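Local coordinates for iron binding protein FbpA (Mannheimia haemolytica, PDB 1Q35), which binds ferric iron and, as a periplasmic solute-binding protein, probably hands it on for uptake into the bacterial cell, at residues S8-P12 and I32-D36; D70-I75 and V235-H239; S77-N83 and I250-G255; S254-G260 and V271-I275. All coordinates share one frame. Where two conformers were deposited one is given. Residue numbers count along the deposited sequence, not the author numbering.

Contact 1: residues S8-P12 and I32-D36; sequences SYRQP and IIFAD. With FMT (formic acid), chain C.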
loop_
_atom_site.group_PDB
_atom_site.type_symbol
_atom_site.label_atom_id
_atom_site.label_comp_id
_atom_site.label_asym_id
_atom_site.label_seq_id
_atom_site.Cartn_x
_atom_site.Cartn_y
_atom_site.Cartn_z
ATOM N N SER A 8 10.950 -6.984 6.551
ATOM C CA SER A 8 9.933 -5.939 6.440
ATOM C C SER A 8 10.113 -5.046 5.221
ATOM O O SER A 8 11.151 -4.414 5.054
ATOM C CB SER A 8 9.956 -5.062 7.692
ATOM O OG SER A 8 8.971 -4.043 7.606
ATOM N N TYR A 9 9.072 -4.972 4.397
ATOM C CA TYR A 9 8.980 -3.976 3.333
ATOM C C TYR A 9 8.560 -2.602 3.871
ATOM O O TYR A 9 8.533 -1.629 3.118
ATOM C CB TYR A 9 7.995 -4.429 2.247
ATOM C CG TYR A 9 8.513 -5.565 1.405
ATOM C CD1 TYR A 9 9.307 -5.324 0.291
ATOM C CD2 TYR A 9 8.222 -6.886 1.728
ATOM C CE1 TYR A 9 9.790 -6.372 -0.484
ATOM C CE2 TYR A 9 8.694 -7.932 0.963
ATOM C CZ TYR A 9 9.480 -7.672 -0.136
ATOM O OH TYR A 9 9.946 -8.731 -0.887
ATOM N N ARG A 10 8.198 -2.534 5.149
ATOM C CA ARG A 10 7.849 -1.279 5.820
ATOM C C ARG A 10 9.063 -0.719 6.560
ATOM O O ARG A 10 9.770 -1.453 7.246
ATOM C CB ARG A 10 6.705 -1.508 6.814
ATOM C CG ARG A 10 5.553 -2.324 6.253
ATOM C CD ARG A 10 4.216 -2.033 6.892
ATOM N NE ARG A 10 3.786 -0.662 6.645
ATOM C CZ ARG A 10 2.672 -0.134 7.129
ATOM N NH1 ARG A 10 2.375 1.128 6.849
ATOM N NH2 ARG A 10 1.844 -0.866 7.858
ATOM N N GLN A 11 9.296 0.586 6.429
ATOM C CA GLN A 11 10.391 1.257 7.133
ATOM C C GLN A 11 10.062 1.342 8.622
ATOM O O GLN A 11 8.893 1.266 9.001
ATOM C CB GLN A 11 10.633 2.651 6.553
ATOM C CG GLN A 11 11.244 2.637 5.162
ATOM C CD GLN A 11 12.704 2.237 5.174
ATOM O OE1 GLN A 11 13.499 2.801 5.929
ATOM N NE2 GLN A 11 13.066 1.269 4.338
ATOM N N PRO A 12 11.084 1.470 9.473
ATOM C CA PRO A 12 10.879 1.477 10.925
ATOM C C PRO A 12 9.756 2.388 11.416
ATOM O O PRO A 12 8.996 1.981 12.273
ATOM C CB PRO A 12 12.236 1.941 11.470
ATOM C CG PRO A 12 13.210 1.516 10.460
ATOM C CD PRO A 12 12.513 1.575 9.131
ATOM N N ILE A 32 14.899 -8.048 13.033
ATOM C CA ILE A 32 14.302 -7.438 11.852
ATOM C C ILE A 32 15.349 -7.003 10.835
ATOM O O ILE A 32 16.380 -6.424 11.184
ATOM C CB ILE A 32 13.364 -6.269 12.246
ATOM C CG1 ILE A 32 12.615 -5.745 11.010
ATOM C CG2 ILE A 32 14.133 -5.149 12.945
ATOM C CD1 ILE A 32 11.235 -5.233 11.310
ATOM N N ILE A 33 15.073 -7.331 9.577
ATOM C CA ILE A 33 15.847 -6.886 8.433
ATOM C C ILE A 33 14.865 -6.188 7.505
ATOM O O ILE A 33 13.720 -6.618 7.360
ATOM C CB ILE A 33 16.518 -8.087 7.727
ATOM C CG1 ILE A 33 17.660 -8.630 8.590
ATOM C CG2 ILE A 33 17.048 -7.691 6.347
ATOM C CD1 ILE A 33 18.086 -10.045 8.248
ATOM N N PHE A 34 15.302 -5.101 6.892
ATOM C CA PHE A 34 14.449 -4.358 5.986
ATOM C C PHE A 34 14.768 -4.777 4.556
ATOM O O PHE A 34 15.929 -4.779 4.138
ATOM C CB PHE A 34 14.590 -2.864 6.265
ATOM C CG PHE A 34 14.103 -2.494 7.636
ATOM C CD1 PHE A 34 12.747 -2.307 7.872
ATOM C CD2 PHE A 34 14.983 -2.422 8.710
ATOM C CE1 PHE A 34 12.280 -2.007 9.141
ATOM C CE2 PHE A 34 14.524 -2.123 9.981
ATOM C CZ PHE A 34 13.169 -1.917 10.199
ATOM N N ALA A 35 13.721 -5.178 3.837
ATOM C CA ALA A 35 13.839 -5.796 2.519
ATOM C C ALA A 35 14.528 -4.903 1.497
ATOM O O ALA A 35 14.604 -3.682 1.661
ATOM C CB ALA A 35 12.461 -6.202 2.010
ATOM N N ASP A 36 15.013 -5.534 0.434
ATOM C CA ASP A 36 15.766 -4.848 -0.611
ATOM C C ASP A 36 15.522 -5.508 -1.963
ATOM O O ASP A 36 14.386 -5.840 -2.301
ATOM C CB ASP A 36 17.262 -4.834 -0.278
ATOM C CG ASP A 36 17.849 -6.230 -0.109
ATOM O OD1 ASP A 36 17.133 -7.144 0.357
ATOM O OD2 ASP A 36 19.030 -6.503 -0.409
HETATM C C FMT C . 4.586 1.732 4.021
HETATM O O1 FMT C . 5.278 1.065 4.931
HETATM O O2 FMT C . 3.373 1.785 4.117
#
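Two backbone hydrogen bonds join the segments: S8 N donates to I33 O at 2.9 Å (159° at the hydrogen), and A35 N donates to S8 O at 2.9 Å (168°). With S8 and F34 paired at a CA-CA distance of 4.8 Å, this is a parallel bridge, the last link between strands 3-8 and 29-34. The helix 16-26 lies between them in the chain, so the unit is a beta-alpha-beta crossover of the periplasmic binding protein fold. Beyond S8 the chain turns away from strand 29-34, and the S8 OG hydroxyl donates to R10 O at 2.7 Å within the loop.

R10 points away from 32-36 and clasps a formate, probably from the crystallisation liquor, through R10 NE to FMT O1 at 2.9 Å and R10 NH1 to FMT O2 at 3.0 Å. Its side chain lies about 4 Å from that of Y198 and 6 Å from that of Y142, both iron ligands in another structure of this protein, though this chain holds no iron, so the loop probably borders the iron site; E268 forms a salt bridge with R10 as well.

Packing completes the contact. A35 CB sits over the Y9 ring, 3.8 Å from its centroid and 16° off the normal, a CH-pi contact. F34 receives P12 on one face, with P12 CD 4.0 Å from the centroid, while R10 O approaches the ring edge, 3.2 Å from F34 CD1.

Contact 2: residues D70-I75 and V235-H239; sequences DLAQKI and VIAKH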
loop_
_atom_site.group_PDB
_atom_site.type_symbol
_atom_site.label_atom_id
_atom_site.label_comp_id
_atom_site.label_asym_id
_atom_site.label_seq_id
_atom_site.Cartn_x
_atom_site.Cartn_y
_atom_site.Cartn_z
ATOM N N ASP A 70 5.376 -20.489 -3.997
ATOM C CA ASP A 70 5.411 -21.547 -2.984
ATOM C C ASP A 70 6.392 -21.232 -1.853
ATOM O O ASP A 70 7.052 -22.127 -1.325
ATOM C CB ASP A 70 5.741 -22.905 -3.626
ATOM C CG ASP A 70 5.615 -24.058 -2.654
ATOM O OD1 ASP A 70 4.644 -24.073 -1.864
ATOM O OD2 ASP A 70 6.450 -24.990 -2.602
ATOM N N LEU A 71 6.471 -19.961 -1.473
ATOM C CA LEU A 71 7.391 -19.524 -0.428
ATOM C C LEU A 71 6.690 -19.260 0.901
ATOM O O LEU A 71 7.336 -18.858 1.861
ATOM C CB LEU A 71 8.143 -18.273 -0.882
ATOM C CG LEU A 71 8.960 -18.444 -2.162
ATOM C CD1 LEU A 71 9.516 -17.110 -2.612
ATOM C CD2 LEU A 71 10.083 -19.451 -1.958
ATOM N N ALA A 72 5.378 -19.495 0.950
ATOM C CA ALA A 72 4.582 -19.327 2.162
ATOM C C ALA A 72 4.120 -20.681 2.682
ATOM O O ALA A 72 4.343 -21.711 2.042
ATOM C CB ALA A 72 3.376 -18.459 1.868
ATOM N N GLN A 73 3.465 -20.668 3.836
ATOM C CA GLN A 73 2.770 -21.849 4.346
ATOM C C GLN A 73 1.409 -21.491 4.926
ATOM O O GLN A 73 1.156 -20.341 5.301
ATOM C CB GLN A 73 3.617 -22.591 5.385
ATOM C CG GLN A 73 3.976 -21.800 6.630
ATOM C CD GLN A 73 4.675 -22.676 7.657
ATOM O OE1 GLN A 73 4.094 -23.653 8.139
ATOM N NE2 GLN A 73 5.920 -22.359 7.968
ATOM N N LYS A 74 0.541 -22.492 5.003
ATOM C CA LYS A 74 -0.819 -22.319 5.482
ATOM C C LYS A 74 -0.862 -22.204 6.998
ATOM O O LYS A 74 -0.265 -23.016 7.711
ATOM C CB LYS A 74 -1.690 -23.493 5.034
ATOM C CG LYS A 74 -1.829 -23.601 3.528
ATOM C CD LYS A 74 -2.543 -24.876 3.110
ATOM C CE LYS A 74 -4.014 -24.851 3.472
ATOM N NZ LYS A 74 -4.818 -25.708 2.552
ATOM N N ILE A 75 -1.581 -21.196 7.481
ATOM C CA ILE A 75 -1.735 -20.936 8.904
ATOM C C ILE A 75 -3.214 -20.968 9.251
ATOM O O ILE A 75 -4.002 -20.160 8.751
ATOM C CB ILE A 75 -1.146 -19.559 9.274
ATOM C CG1 ILE A 75 0.322 -19.450 8.840
ATOM C CG2 ILE A 75 -1.308 -19.295 10.768
ATOM C CD1 ILE A 75 1.268 -20.418 9.537
ATOM N N VAL A 235 2.936 -12.786 5.474
ATOM C CA VAL A 235 3.022 -14.204 5.167
ATOM C C VAL A 235 4.022 -14.835 6.138
ATOM O O VAL A 235 4.990 -14.191 6.558
ATOM C CB VAL A 235 3.443 -14.478 3.706
ATOM C CG1 VAL A 235 2.544 -13.733 2.738
ATOM C CG2 VAL A 235 4.896 -14.124 3.474
ATOM N N ILE A 236 3.783 -16.090 6.506
ATOM C CA ILE A 236 4.768 -16.883 7.232
ATOM C C ILE A 236 5.503 -17.739 6.202
ATOM O O ILE A 236 4.884 -18.441 5.406
ATOM C CB ILE A 236 4.109 -17.709 8.363
ATOM C CG1 ILE A 236 3.635 -16.748 9.461
ATOM C CG2 ILE A 236 5.093 -18.742 8.922
ATOM C CD1 ILE A 236 3.029 -17.398 10.685
ATOM N N ALA A 237 6.827 -17.624 6.190
ATOM C CA ALA A 237 7.658 -18.309 5.214
ATOM C C ALA A 237 7.539 -19.827 5.335
ATOM O O ALA A 237 7.363 -20.371 6.435
ATOM C CB ALA A 237 9.104 -17.882 5.372
ATOM N N LYS A 238 7.668 -20.504 4.198
ATOM C CA LYS A 238 7.483 -21.952 4.117
ATOM C C LYS A 238 8.350 -22.706 5.124
ATOM O O LYS A 238 7.903 -23.683 5.725
ATOM C CB LYS A 238 7.801 -22.451 2.702
ATOM C CG LYS A 238 7.644 -23.965 2.522
ATOM C CD LYS A 238 7.805 -24.379 1.073
ATOM C CE LYS A 238 7.602 -25.874 0.893
ATOM N NZ LYS A 238 7.963 -26.306 -0.487
ATOM N N HIS A 239 9.582 -22.247 5.310
ATOM C CA HIS A 239 10.561 -22.953 6.134
ATOM C C HIS A 239 10.860 -22.231 7.451
ATOM O O HIS A 239 11.907 -22.444 8.065
ATOM C CB HIS A 239 11.824 -23.178 5.307
ATOM C CG HIS A 239 11.596 -24.044 4.110
ATOM N ND1 HIS A 239 11.440 -25.408 4.203
ATOM C CD2 HIS A 239 11.461 -23.737 2.798
ATOM C CE1 HIS A 239 11.235 -25.908 2.997
ATOM N NE2 HIS A 239 11.246 -24.916 2.127
HETATM O O HOH W 1 4.628 -26.818 -0.981
HETATM O O HOH W 2 1.450 -17.496 5.580
#
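A single backbone bridge between A72 and A237, with the CA atoms 4.5 Å apart, joins a loop to the end of a strand although the two segments run 113° apart. Two hydrogen bonds make it: K238 N donates to L71 O at 2.9 Å (149°) and Q73 N to I236 O at 3.1 Å (139°). The CA-H groups lean in too, A237 CA lying 3.4 Å from L71 O and A72 CA 3.4 Å from I236 O. Such steep divergence fits a bridge that does not extend into paired strands.

D70, with positive phi, is the C-prime residue of the Schellman motif that ends helix 60-68, where the chain leaves the helix and enters the loop that meets 235-239. The Q73 side chain adds a bond from Q73 NE2 to A237 O at 2.9 Å (165°), while the other amide atom, Q73 OE1, is hydrogen-bonded to K243 NZ. Water 2 spans Q73 O and I236 N, 2.9 Å from each, beside the bridge.

On the inner side, I75 CD1 meets I236 CD1 at 3.7 Å, and I236 also packs on helix 243-254. The contact thus links the loop after helix 60-68 to the end of strand 228-236. At its exposed end K238 NZ forms a salt bridge with D70 OD2 at 2.9 Å. The hydrogen bonds thus use main-chain groups of both segments, with the charged pair at the surface and the aliphatic pair buried.

Contact 3: residues S77-N83 and I250-G255; sequences SKVLEKN and IEYLSG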
loop_
_atom_site.group_PDB
_atom_site.type_symbol
_atom_site.label_atom_id
_atom_site.label_comp_id
_atom_site.label_asym_id
_atom_site.label_seq_id
_atom_site.Cartn_x
_atom_site.Cartn_y
_atom_site.Cartn_z
ATOM N N SER A 77 -5.525 -20.438 12.242
ATOM C CA SER A 77 -5.572 -19.809 13.555
ATOM C C SER A 77 -6.976 -19.285 13.829
ATOM O O SER A 77 -7.530 -18.547 13.020
ATOM C CB SER A 77 -4.583 -18.640 13.604
ATOM O OG SER A 77 -4.857 -17.786 14.699
ATOM N N LYS A 78 -7.541 -19.661 14.970
ATOM C CA LYS A 78 -8.850 -19.160 15.395
ATOM C C LYS A 78 -8.796 -17.659 15.675
ATOM O O LYS A 78 -9.791 -16.960 15.506
ATOM C CB LYS A 78 -9.367 -19.875 16.659
ATOM C CG LYS A 78 -8.862 -21.305 16.915
ATOM C CD LYS A 78 -7.946 -21.379 18.147
ATOM C CE LYS A 78 -6.632 -20.612 17.974
ATOM N NZ LYS A 78 -5.754 -21.204 16.929
ATOM N N VAL A 79 -7.639 -17.184 16.130
ATOM C CA VAL A 79 -7.440 -15.763 16.417
ATOM C C VAL A 79 -7.485 -14.937 15.127
ATOM O O VAL A 79 -8.169 -13.916 15.069
ATOM C CB VAL A 79 -6.110 -15.521 17.168
ATOM C CG1 VAL A 79 -5.823 -14.020 17.314
ATOM C CG2 VAL A 79 -6.140 -16.205 18.536
ATOM N N LEU A 80 -6.776 -15.384 14.093
ATOM C CA LEU A 80 -6.789 -14.696 12.798
ATOM C C LEU A 80 -8.177 -14.752 12.163
ATOM O O LEU A 80 -8.616 -13.795 11.528
ATOM C CB LEU A 80 -5.753 -15.303 11.843
ATOM C CG LEU A 80 -4.283 -15.229 12.264
ATOM C CD1 LEU A 80 -3.393 -15.906 11.238
ATOM C CD2 LEU A 80 -3.845 -13.783 12.480
ATOM N N GLU A 81 -8.873 -15.869 12.349
ATOM C CA GLU A 81 -10.221 -16.031 11.823
ATOM C C GLU A 81 -11.188 -15.011 12.427
ATOM O O GLU A 81 -12.012 -14.436 11.719
ATOM C CB GLU A 81 -10.726 -17.448 12.107
ATOM C CG GLU A 81 -12.105 -17.744 11.547
ATOM C CD GLU A 81 -12.522 -19.182 11.771
ATOM O OE1 GLU A 81 -12.682 -19.915 10.774
ATOM O OE2 GLU A 81 -12.688 -19.574 12.946
ATOM N N LYS A 82 -11.071 -14.797 13.733
ATOM C CA LYS A 82 -11.941 -13.890 14.473
ATOM C C LYS A 82 -11.622 -12.429 14.164
ATOM O O LYS A 82 -12.526 -11.603 14.018
ATOM C CB LYS A 82 -11.787 -14.132 15.978
ATOM C CG LYS A 82 -12.755 -13.343 16.854
ATOM C CD LYS A 82 -12.476 -13.563 18.335
ATOM C CE LYS A 82 -13.234 -12.572 19.210
ATOM N NZ LYS A 82 -12.377 -11.436 19.641
ATOM N N ASN A 83 -10.333 -12.123 14.052
ATOM C CA ASN A 83 -9.868 -10.738 13.967
ATOM C C ASN A 83 -9.890 -10.162 12.557
ATOM O O ASN A 83 -10.194 -8.984 12.380
ATOM C CB ASN A 83 -8.455 -10.617 14.540
ATOM C CG ASN A 83 -8.425 -10.716 16.053
ATOM O OD1 ASN A 83 -9.451 -10.571 16.722
ATOM N ND2 ASN A 83 -7.244 -10.957 16.605
ATOM N N ILE A 250 1.819 -12.668 14.115
ATOM C CA ILE A 250 0.766 -12.239 13.200
ATOM C C ILE A 250 -0.591 -12.190 13.907
ATOM O O ILE A 250 -1.402 -11.316 13.620
ATOM C CB ILE A 250 0.760 -13.044 11.867
ATOM C CG1 ILE A 250 0.314 -14.493 12.038
ATOM C CG2 ILE A 250 2.136 -13.007 11.229
ATOM C CD1 ILE A 250 0.078 -15.178 10.713
ATOM N N GLU A 251 -0.812 -13.079 14.875
ATOM C CA GLU A 251 -1.990 -12.998 15.732
ATOM C C GLU A 251 -1.997 -11.691 16.525
ATOM O O GLU A 251 -3.032 -11.041 16.643
ATOM C CB GLU A 251 -2.054 -14.205 16.679
ATOM C CG GLU A 251 -2.434 -15.498 15.967
ATOM C CD GLU A 251 -2.393 -16.735 16.853
ATOM O OE1 GLU A 251 -3.061 -17.726 16.495
ATOM O OE2 GLU A 251 -1.694 -16.727 17.887
ATOM N N TYR A 252 -0.841 -11.305 17.047
ATOM C CA TYR A 252 -0.708 -10.047 17.782
ATOM C C TYR A 252 -1.026 -8.848 16.887
ATOM O O TYR A 252 -1.755 -7.942 17.292
ATOM C CB TYR A 252 0.705 -9.888 18.347
ATOM C CG TYR A 252 0.874 -8.662 19.222
ATOM C CD1 TYR A 252 1.242 -7.436 18.674
ATOM C CD2 TYR A 252 0.653 -8.727 20.593
ATOM C CE1 TYR A 252 1.387 -6.307 19.468
ATOM C CE2 TYR A 252 0.798 -7.607 21.398
ATOM C CZ TYR A 252 1.169 -6.401 20.829
ATOM O OH TYR A 252 1.310 -5.287 21.624
ATOM N N LEU A 253 -0.482 -8.847 15.676
ATOM C CA LEU A 253 -0.685 -7.728 14.754
ATOM C C LEU A 253 -2.148 -7.610 14.321
ATOM O O LEU A 253 -2.592 -6.517 13.955
ATOM C CB LEU A 253 0.241 -7.840 13.537
ATOM C CG LEU A 253 1.732 -7.672 13.847
ATOM C CD1 LEU A 253 2.581 -7.976 12.625
ATOM C CD2 LEU A 253 2.049 -6.279 14.388
ATOM N N SER A 254 -2.895 -8.712 14.388
ATOM C CA SER A 254 -4.319 -8.726 14.053
ATOM C C SER A 254 -5.242 -8.293 15.199
ATOM O O SER A 254 -6.426 -8.060 14.975
ATOM C CB SER A 254 -4.737 -10.129 13.584
ATOM O OG SER A 254 -4.994 -11.007 14.676
ATOM N N GLY A 255 -4.704 -8.207 16.414
ATOM C CA GLY A 255 -5.509 -7.972 17.603
ATOM C C GLY A 255 -5.851 -6.520 17.876
ATOM O O GLY A 255 -5.374 -5.605 17.205
HETATM O O HOH W 3 -3.026 -20.450 16.689
#
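E251 has the most surface covered, 77 Å², because its carboxylate reaches the start of the neighbouring helix. S77 OG donates to E251 OE1 at only 2.5 Å, and the same hydroxyl accepts from L80 N at 3.1 Å (170°), so the N-cap of helix 78-83 is itself held by the other helix. Water 3 lies 2.7 Å from E251 OE1 and 2.8 Å from K78 NZ, bridging two charges whose atoms, K78 NZ and E251 OE1, are 4.4 Å apart and too far for a salt bridge.

L80, with 69 Å² covered, fills the space between the helices. L80 CD1 touches I250 CD1 at 3.6 Å, and L80 CD2 lies 3.8 Å from E251 CA and 3.7 Å from S254 OG. The segment axes approach to 9.2 Å and cross at 22°, a nearly parallel helix pair. In this solute-binding fold the pair covers part of the central sheet: L80 and I250 both rest on F96 of strand 96-108, and I250 also touches V234 and I236.

S254, with 56 Å² covered, supplies the second polar link. N83 ND2 donates to S254 OG at 3.0 Å (169°), and S254 OG in turn donates to E251 O at 2.8 Å, one turn back in its own helix. Beyond it, G255 CA comes within 3.6 Å of N83 ND2, and N83 OD1 accepts from K272 NZ.

Contact 4: residues S254-G260 and V271-I275; sequences SGEKAQG and VKEGI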
loop_
_atom_site.group_PDB
_atom_site.type_symbol
_atom_site.label_atom_id
_atom_site.label_comp_id
_atom_site.label_asym_id
_atom_site.label_seq_id
_atom_site.Cartn_x
_atom_site.Cartn_y
_atom_site.Cartn_z
ATOM N N SER A 254 -2.895 -8.712 14.388
ATOM C CA SER A 254 -4.319 -8.726 14.053
ATOM C C SER A 254 -5.242 -8.293 15.199
ATOM O O SER A 254 -6.426 -8.060 14.975
ATOM C CB SER A 254 -4.737 -10.129 13.584
ATOM O OG SER A 254 -4.994 -11.007 14.676
ATOM N N GLY A 255 -4.704 -8.207 16.414
ATOM C CA GLY A 255 -5.509 -7.972 17.603
ATOM C C GLY A 255 -5.851 -6.520 17.876
ATOM O O GLY A 255 -5.374 -5.605 17.205
ATOM N N GLU A 256 -6.675 -6.315 18.896
ATOM C CA GLU A 256 -7.214 -5.001 19.236
ATOM C C GLU A 256 -6.130 -3.944 19.438
ATOM O O GLU A 256 -6.234 -2.838 18.897
ATOM C CB GLU A 256 -8.070 -5.116 20.502
ATOM C CG GLU A 256 -8.728 -3.826 20.955
ATOM C CD GLU A 256 -9.510 -4.020 22.232
ATOM O OE1 GLU A 256 -8.909 -3.888 23.321
ATOM O OE2 GLU A 256 -10.716 -4.319 22.141
ATOM N N LYS A 257 -5.096 -4.269 20.206
ATOM C CA LYS A 257 -4.074 -3.291 20.555
ATOM C C LYS A 257 -3.279 -2.867 19.326
ATOM O O LYS A 257 -3.153 -1.679 19.046
ATOM C CB LYS A 257 -3.129 -3.830 21.632
ATOM C CG LYS A 257 -2.080 -2.825 22.077
ATOM C CD LYS A 257 -1.290 -3.316 23.278
ATOM C CE LYS A 257 -0.019 -2.504 23.452
ATOM N NZ LYS A 257 0.753 -2.889 24.668
ATOM N N ALA A 258 -2.741 -3.834 18.596
ATOM C CA ALA A 258 -1.932 -3.540 17.413
ATOM C C ALA A 258 -2.751 -2.847 16.322
ATOM O O ALA A 258 -2.260 -1.939 15.652
ATOM C CB ALA A 258 -1.303 -4.804 16.866
ATOM N N GLN A 259 -3.997 -3.270 16.147
ATOM C CA GLN A 259 -4.873 -2.652 15.158
ATOM C C GLN A 259 -5.152 -1.184 15.513
ATOM O O GLN A 259 -5.223 -0.320 14.627
ATOM C CB GLN A 259 -6.170 -3.448 15.015
ATOM C CG GLN A 259 -5.975 -4.798 14.324
ATOM C CD GLN A 259 -5.804 -4.670 12.823
ATOM O OE1 GLN A 259 -6.710 -4.207 12.135
ATOM N NE2 GLN A 259 -4.648 -5.082 12.309
ATOM N N GLY A 260 -5.279 -0.900 16.806
ATOM C CA GLY A 260 -5.387 0.462 17.291
ATOM C C GLY A 260 -4.147 1.285 16.996
ATOM O O GLY A 260 -4.258 2.459 16.659
ATOM N N VAL A 271 -8.002 -3.667 9.580
ATOM C CA VAL A 271 -8.877 -4.728 9.070
ATOM C C VAL A 271 -9.862 -5.215 10.139
ATOM O O VAL A 271 -10.953 -5.678 9.812
ATOM C CB VAL A 271 -8.101 -5.938 8.487
ATOM C CG1 VAL A 271 -7.269 -5.512 7.282
ATOM C CG2 VAL A 271 -7.236 -6.631 9.540
ATOM N N LYS A 272 -9.486 -5.106 11.409
ATOM C CA LYS A 272 -10.312 -5.638 12.494
ATOM C C LYS A 272 -11.525 -4.744 12.726
ATOM O O LYS A 272 -11.390 -3.536 12.915
ATOM C CB LYS A 272 -9.499 -5.771 13.781
ATOM C CG LYS A 272 -10.261 -6.427 14.933
ATOM C CD LYS A 272 -9.342 -6.723 16.103
ATOM C CE LYS A 272 -10.115 -7.038 17.379
ATOM N NZ LYS A 272 -11.144 -8.090 17.185
ATOM N N GLU A 273 -12.711 -5.346 12.699
ATOM C CA GLU A 273 -13.956 -4.621 12.925
ATOM C C GLU A 273 -14.036 -4.113 14.360
ATOM O O GLU A 273 -13.567 -4.766 15.291
ATOM C CB GLU A 273 -15.160 -5.515 12.617
ATOM C CG GLU A 273 -15.293 -5.870 11.148
ATOM C CD GLU A 273 -16.548 -6.667 10.855
ATOM O OE1 GLU A 273 -17.605 -6.045 10.608
ATOM O OE2 GLU A 273 -16.475 -7.914 10.875
ATOM N N GLY A 274 -14.616 -2.927 14.522
ATOM C CA GLY A 274 -14.776 -2.321 15.833
ATOM C C GLY A 274 -13.607 -1.461 16.274
ATOM O O GLY A 274 -13.667 -0.844 17.334
ATOM N N ILE A 275 -12.535 -1.427 15.481
ATOM C CA ILE A 275 -11.399 -0.556 15.760
ATOM C C ILE A 275 -11.572 0.724 14.954
ATOM O O ILE A 275 -11.567 0.689 13.724
ATOM C CB ILE A 275 -10.062 -1.241 15.387
ATOM C CG1 ILE A 275 -9.936 -2.618 16.056
ATOM C CG2 ILE A 275 -8.886 -0.353 15.777
ATOM C CD1 ILE A 275 -9.962 -2.594 17.580
#
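S254 opens the segment at the end of helix 243-254, where S254 O lies 3.4 Å from K272 CD; its hydroxyl is occupied by E251 and N83. G255 follows as the N-cap residue of helix 256-266, and the aliphatic part of K272 passes beside it, K272 CD being 3.9 Å from G255 C. E256 begins the helix and packs through its methylene groups, with E256 CG 3.8 Å from I275 CD1 and E256 CB 4.2 Å from K272 CE. One turn on, Q259 is the most covered residue of the contact at 77 Å². Q259 OE1 accepts from K272 N at 3.0 Å (166°), while Q259 NE2 is bonded to the carbonyls of L98 and L253. G260 then lies against I275, G260 N being 3.8 Å from I275 CG2. The type II turn K272-I275, with G274 at phi 89°, brings I275 back against this helix.

The arrangement is a helix packed on the chain that returns after strand 269-270. K272 NZ reaches N83 OD1 on helix 78-83, V271 touches I84 and F88, and Q259 also bonds to strand 96-108, so the helix start sits between helices 78-83 and 243-254, that strand and the returning loop.

From the N terminus, contact 1 closes first, a short loop carrying helix 16-26 between neighbouring parallel strands. Contacts 2 and 3 are long-range: 70-75 and 77-83 follow each other, as do 235-239 and 250-255, so their segments alternate and the two closures cross. They touch where I236 CD1 meets I250 CD1 at 3.7 Å, joining the end of strand 228-236 to helix 243-254. Contact 4 comes after contact 3 in series, shares S254 and G255 with it, and closes a short loop through helix 256-266 and strand 269-270. Contacts 1 and 2 reach the same sheet without touching, their centres about 18 Å apart; of the four, contact 1 probably borders the iron site.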